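PDB 4BHR: pilin, type IV from Thermus thermophilus, which is probably a subunit of the type IV pilus, a surface fibre used in adhesion, this chain being its soluble domain without the amino-terminal membrane-spanning segment. Local coordinates for residues Leu32-Ala35 against Cys36-Val40; Asn42-Ala45 against Ser46-Gln49. All coordinates share one frame; numbering follows the deposited sequence.

Interaction 1 of 2, residues Leu32-Ala35 against Cys36-Val40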
ATOM      1  N   LEU A  32       2.264 -10.601  -4.562  1.00 17.97           N
ATOM      2  CA  LEU A  32       1.772  -9.324  -5.036  1.00 16.40           C
ATOM      3  C   LEU A  32       1.751  -9.350  -6.554  1.00 17.41           C
ATOM      4  O   LEU A  32       2.491 -10.155  -7.162  1.00 18.27           O
ATOM      5  CB  LEU A  32       2.719  -8.213  -4.560  1.00 15.47           C
ATOM      6  CG  LEU A  32       2.695  -7.935  -3.036  1.00 16.79           C
ATOM      7  CD1 LEU A  32       3.734  -6.878  -2.691  1.00 15.27           C
ATOM      8  CD2 LEU A  32       1.309  -7.443  -2.626  1.00 15.58           C
ATOM      9  N   PRO A  33       0.916  -8.503  -7.188  1.00 16.99           N
ATOM     10  CA  PRO A  33       0.054  -7.479  -6.561  1.00 17.15           C
ATOM     11  C   PRO A  33      -1.297  -7.951  -6.038  1.00 18.39           C
ATOM     12  O   PRO A  33      -1.778  -9.046  -6.372  1.00 17.61           O
ATOM     13  CB  PRO A  33      -0.213  -6.519  -7.705  1.00 16.22           C
ATOM     14  CG  PRO A  33      -0.296  -7.443  -8.906  1.00 18.42           C
ATOM     15  CD  PRO A  33       0.768  -8.490  -8.655  1.00 17.77           C
ATOM     16  N   GLN A  34      -1.894  -7.135  -5.154  1.00 16.27           N
ATOM     17  CA  GLN A  34      -3.207  -7.475  -4.548  1.00 15.93           C
ATOM     18  C   GLN A  34      -3.964  -6.202  -4.323  1.00 16.19           C
ATOM     19  O   GLN A  34      -3.373  -5.153  -4.191  1.00 16.06           O
ATOM     20  CB  GLN A  34      -3.078  -8.156  -3.174  1.00 16.25           C
ATOM     21  CG  GLN A  34      -2.318  -9.483  -3.198  1.00 17.95           C
ATOM     22  CD  GLN A  34      -2.971 -10.592  -4.024  1.00 21.37           C
ATOM     23  OE1 GLN A  34      -4.166 -10.547  -4.354  1.00 22.41           O
ATOM     24  NE2 GLN A  34      -2.160 -11.614  -4.380  1.00 23.02           N
ATOM     25  N   ALA A  35      -5.291  -6.298  -4.303  1.00 16.76           N
ATOM     26  CA  ALA A  35      -6.119  -5.202  -3.809  1.00 16.30           C
ATOM     27  C   ALA A  35      -5.803  -4.885  -2.334  1.00 16.23           C
ATOM     28  O   ALA A  35      -5.491  -5.762  -1.557  1.00 18.20           O
ATOM     29  CB  ALA A  35      -7.607  -5.610  -3.924  1.00 15.33           C
ATOM     30  N   CYS A  36      -5.923  -3.614  -1.965  1.00 15.21           N
ATOM     31  CA  CYS A  36      -5.551  -3.220  -0.617  1.00 17.09           C
ATOM     32  C   CYS A  36      -6.473  -3.873   0.368  1.00 18.09           C
ATOM     33  O   CYS A  36      -6.100  -3.984   1.556  1.00 18.07           O
ATOM     34  CB  CYS A  36      -5.648  -1.711  -0.445  1.00 17.32           C
ATOM     35  SG  CYS A  36      -4.363  -0.830  -1.334  1.00 18.10           S
ATOM     36  N   ASP A  37      -7.684  -4.247  -0.081  1.00 19.17           N
ATOM     37  CA  ASP A  37      -8.631  -4.809   0.890  1.00 23.92           C
ATOM     38  C   ASP A  37      -8.289  -6.259   1.267  1.00 24.76           C
ATOM     39  O   ASP A  37      -8.933  -6.865   2.115  1.00 28.77           O
ATOM     40  CB  ASP A  37     -10.086  -4.601   0.446  1.00 27.00           C
ATOM     41  CG  ASP A  37     -10.456  -5.406  -0.791  1.00 28.75           C
ATOM     42  OD1 ASP A  37      -9.652  -6.247  -1.255  1.00 30.43           O
ATOM     43  OD2 ASP A  37     -11.592  -5.189  -1.288  1.00 33.88           O
ATOM     44  N   GLN A  38      -7.213  -6.784   0.687  1.00 23.07           N
ATOM     45  CA  GLN A  38      -6.679  -8.070   1.095  1.00 22.37           C
ATOM     46  C   GLN A  38      -5.779  -7.893   2.296  1.00 21.27           C
ATOM     47  O   GLN A  38      -5.366  -8.869   2.935  1.00 18.85           O
ATOM     48  CB  GLN A  38      -5.949  -8.759  -0.066  1.00 23.69           C
ATOM     49  CG  GLN A  38      -6.846  -9.049  -1.272  1.00 25.89           C
ATOM     50  CD  GLN A  38      -8.100  -9.822  -0.886  1.00 30.05           C
ATOM     51  OE1 GLN A  38      -9.186  -9.246  -0.677  1.00 31.80           O
ATOM     52  NE2 GLN A  38      -7.955 -11.137  -0.768  1.00 26.91           N
ATOM     53  N   PHE A  39      -5.509  -6.636   2.658  1.00 18.90           N
ATOM     54  CA  PHE A  39      -4.681  -6.324   3.808  1.00 18.38           C
ATOM     55  C   PHE A  39      -5.427  -5.576   4.900  1.00 19.56           C
ATOM     56  O   PHE A  39      -5.202  -5.832   6.066  1.00 20.91           O
ATOM     57  CB  PHE A  39      -3.447  -5.502   3.353  1.00 18.26           C
ATOM     58  CG  PHE A  39      -2.557  -6.278   2.427  1.00 17.88           C
ATOM     59  CD1 PHE A  39      -1.700  -7.266   2.929  1.00 17.19           C
ATOM     60  CD2 PHE A  39      -2.608  -6.079   1.038  1.00 19.30           C
ATOM     61  CE1 PHE A  39      -0.941  -8.054   2.066  1.00 18.85           C
ATOM     62  CE2 PHE A  39      -1.825  -6.862   0.168  1.00 20.07           C
ATOM     63  CZ  PHE A  39      -0.977  -7.831   0.702  1.00 19.37           C
ATOM     64  N   VAL A  40      -6.230  -4.596   4.494  1.00 19.66           N
ATOM     65  CA  VAL A  40      -7.093  -3.811   5.414  1.00 19.45           C
ATOM     66  C   VAL A  40      -8.466  -3.644   4.759  1.00 21.50           C
ATOM     67  O   VAL A  40      -8.601  -3.056   3.644  1.00 20.98           O
ATOM     68  CB  VAL A  40      -6.504  -2.419   5.722  1.00 20.48           C
ATOM     69  CG1 VAL A  40      -7.397  -1.617   6.657  1.00 21.66           C
ATOM     70  CG2 VAL A  40      -5.103  -2.524   6.306  1.00 18.17           C
TER

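Interaction 2 of 2, residues Asn42-Ala45 against Ser46-Gln49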
ATOM      1  N   ASN A  42     -12.485  -2.390   4.329  1.00 27.55           N
ATOM      2  CA  ASN A  42     -13.236  -1.130   4.399  1.00 31.43           C
ATOM      3  C   ASN A  42     -12.510   0.172   4.108  1.00 30.93           C
ATOM      4  O   ASN A  42     -12.381   1.022   4.988  1.00 31.05           O
ATOM      5  CB  ASN A  42     -13.995  -1.031   5.702  1.00 36.33           C
ATOM      6  CG  ASN A  42     -14.996  -2.145   5.833  1.00 40.51           C
ATOM      7  OD1 ASN A  42     -15.604  -2.558   4.843  1.00 45.01           O
ATOM      8  ND2 ASN A  42     -15.157  -2.654   7.029  1.00 45.94           N
ATOM      9  N   PRO A  43     -12.048   0.338   2.864  1.00 30.16           N
ATOM     10  CA  PRO A  43     -11.409   1.611   2.516  1.00 29.39           C
ATOM     11  C   PRO A  43     -12.396   2.748   2.673  1.00 32.71           C
ATOM     12  O   PRO A  43     -13.619   2.529   2.547  1.00 32.86           O
ATOM     13  CB  PRO A  43     -11.050   1.440   1.052  1.00 30.96           C
ATOM     14  CG  PRO A  43     -11.937   0.363   0.552  1.00 33.89           C
ATOM     15  CD  PRO A  43     -12.150  -0.563   1.710  1.00 30.91           C
ATOM     16  N   PRO A  44     -11.880   3.958   2.929  1.00 29.31           N
ATOM     17  CA  PRO A  44     -12.773   5.110   3.064  1.00 30.73           C
ATOM     18  C   PRO A  44     -13.457   5.468   1.752  1.00 30.76           C
ATOM     19  O   PRO A  44     -13.014   5.086   0.666  1.00 27.80           O
ATOM     20  CB  PRO A  44     -11.843   6.232   3.551  1.00 32.04           C
ATOM     21  CG  PRO A  44     -10.475   5.817   3.109  1.00 28.85           C
ATOM     22  CD  PRO A  44     -10.452   4.328   3.019  1.00 28.77           C
ATOM     23  N   ALA A  45     -14.552   6.223   1.850  1.00 30.44           N
ATOM     24  CA  ALA A  45     -15.328   6.592   0.684  1.00 30.99           C
ATOM     25  C   ALA A  45     -14.541   7.388  -0.380  1.00 28.41           C
ATOM     26  O   ALA A  45     -14.849   7.332  -1.571  1.00 30.64           O
ATOM     27  CB  ALA A  45     -16.569   7.359   1.134  1.00 34.11           C
ATOM     28  N   SER A  46     -13.509   8.101   0.066  1.00 29.61           N
ATOM     29  CA  SER A  46     -12.632   8.883  -0.817  1.00 29.83           C
ATOM     30  C   SER A  46     -11.730   8.002  -1.681  1.00 28.80           C
ATOM     31  O   SER A  46     -11.181   8.459  -2.691  1.00 31.34           O
ATOM     32  CB  SER A  46     -11.762   9.776   0.025  1.00 30.80           C
ATOM     33  OG  SER A  46     -11.110   8.970   0.996  1.00 32.32           O
ATOM     34  N   VAL A  47     -11.553   6.747  -1.281  1.00 29.49           N
ATOM     35  CA  VAL A  47     -10.712   5.836  -2.062  1.00 30.22           C
ATOM     36  C   VAL A  47     -11.548   5.096  -3.088  1.00 30.73           C
ATOM     37  O   VAL A  47     -12.510   4.421  -2.743  1.00 35.73           O
ATOM     38  CB  VAL A  47      -9.957   4.845  -1.163  1.00 28.58           C
ATOM     39  CG1 VAL A  47      -9.057   3.955  -2.030  1.00 29.05           C
ATOM     40  CG2 VAL A  47      -9.127   5.625  -0.161  1.00 28.23           C
ATOM     41  N   THR A  48     -11.169   5.248  -4.346  1.00 31.39           N
ATOM     42  CA  THR A  48     -11.840   4.652  -5.488  1.00 34.25           C
ATOM     43  C   THR A  48     -11.360   3.232  -5.760  1.00 30.67           C
ATOM     44  O   THR A  48     -12.149   2.336  -6.051  1.00 29.87           O
ATOM     45  CB  THR A  48     -11.456   5.451  -6.743  1.00 34.52           C
ATOM     46  OG1 THR A  48     -11.817   6.823  -6.546  1.00 44.36           O
ATOM     47  CG2 THR A  48     -12.137   4.891  -7.999  1.00 38.86           C
ATOM     48  N   GLN A  49     -10.047   3.061  -5.726  1.00 25.84           N
ATOM     49  CA  GLN A  49      -9.378   1.809  -6.104  1.00 23.84           C
ATOM     50  C   GLN A  49      -8.065   1.884  -5.357  1.00 21.78           C
ATOM     51  O   GLN A  49      -7.558   2.960  -5.138  1.00 25.48           O
ATOM     52  CB  GLN A  49      -9.095   1.797  -7.609  1.00 25.41           C
TER

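Interaction 1 of 2, residues Leu32-Ala35 against Cys36-Val40
F39 swings its ring back under the strand end it has just left and meets Q34 and L32. With CG anti to its own carbonyl carbon (chi1 -64°), the ring runs back along the incoming chain. Its CE2 comes within 3.8 Å of Q34 CB, and its CZ reaches 4.1 Å from L32 CD2. L32 meets it with one methyl branch, at a slant to the ring. Both contacts are apolar, and V18 of helix 6-20 and V52 of strand 47-54 also touch F39, so the ring sits between helix and sheet.

The fold-back is set by the backbone. Q38 N donates to A35 O at 3.0 Å, close to straight at 162°, though the donor stands above the carbonyl plane. That bond and the one from F39 N to C36 O (2.9 Å), both i to i+3, wind residues 36-38 into a short 3-10 turn. C36 O takes a further bond, from V40 N four residues on (3.0 Å). The carbonyl of A35 also has its O 3.9 Å from F39 CD2.

Q34 bends at chi2 (-63°), which carries its amide back toward the preceding residues, where NE2 bonds to Q31 O; what it offers F39 is the aliphatic base of the chain. Over A35, the carboxylate of D37 curls back until OD1 is 3.4 Å from the methyl CB.

C36 forms the disulfide with C50 on strand 47-54 through its SG. Backbone bonds of Q34 with V52, and of C36 just past the strand with C50, join the chain to that same strand. This is a 3-10 turn leaving the edge strand of a pilin domain, with a disulfide fastening the turn to the neighbouring strand.

Interaction 2 of 2, residues Asn42-Ala45 against Ser46-Gln49
P44 and V47 are the ends of a type I beta turn, closed by V47 N donating to P44 O at 2.9 Å with an N-H...O angle of 154°, the donor lying above the carbonyl plane. A45 and S46 occupy the two corners.

The side chains at the ends of the turn meet beside that bond. V47 places CG2 anti to its carbonyl carbon, beside its own N, the rotamer that turns this methyl to the CG-CD edge of the P44 ring. CG2 sits 3.5 Å from P44 CG and 3.7 Å from P44 CD: a single branch pressed against the outer part of the pyrrolidine ring, the two side chains meeting at a slant. P43 adds a second, looser apolar touch, its CB 4.2 Å from V47 CB, so V47 is met by two successive prolines.

S46 holds OG between its backbone N and carbonyl carbon (chi1 53°). That puts the hydroxyl oxygen beside the CB-CG edge of the same proline ring, 3.8 Å from both P44 CB and P44 CG. These are van der Waals distances, and P44 therefore has a methyl and a hydroxyl oxygen as neighbours across the turn.

Helix 6-20 packs against the same turn: Y10 touches P43 and P44, while A7 touches S46 and V47. Backbone bonds join S46, still within the turn, to T68, and T48 and Q49 to Q66. P43 thus leads in and P44 opens a type I turn that delivers the chain to the start of strand 47-54 in the antiparallel sheet of the pilin domain.

Interaction 1 and interaction 2 sit in series at the two ends of the connection between strands 34-35 and 47-54, neighbours in the antiparallel sheet. Their centres are about 13 Å apart, and they do not touch directly. Interaction 1 takes the chain out of the edge strand, and interaction 2 returns it to the sheet. Helix 6-20 links them: Y10 touches C36, P43 and P44, and its hydroxyl is hydrogen-bonded to V40 O. The disulfide from C36 to C50 joins the first turn to the strand that the second one starts. Interaction 1 lies nearer the chain's centre, about 8 Å against 13 Å from centre to centre.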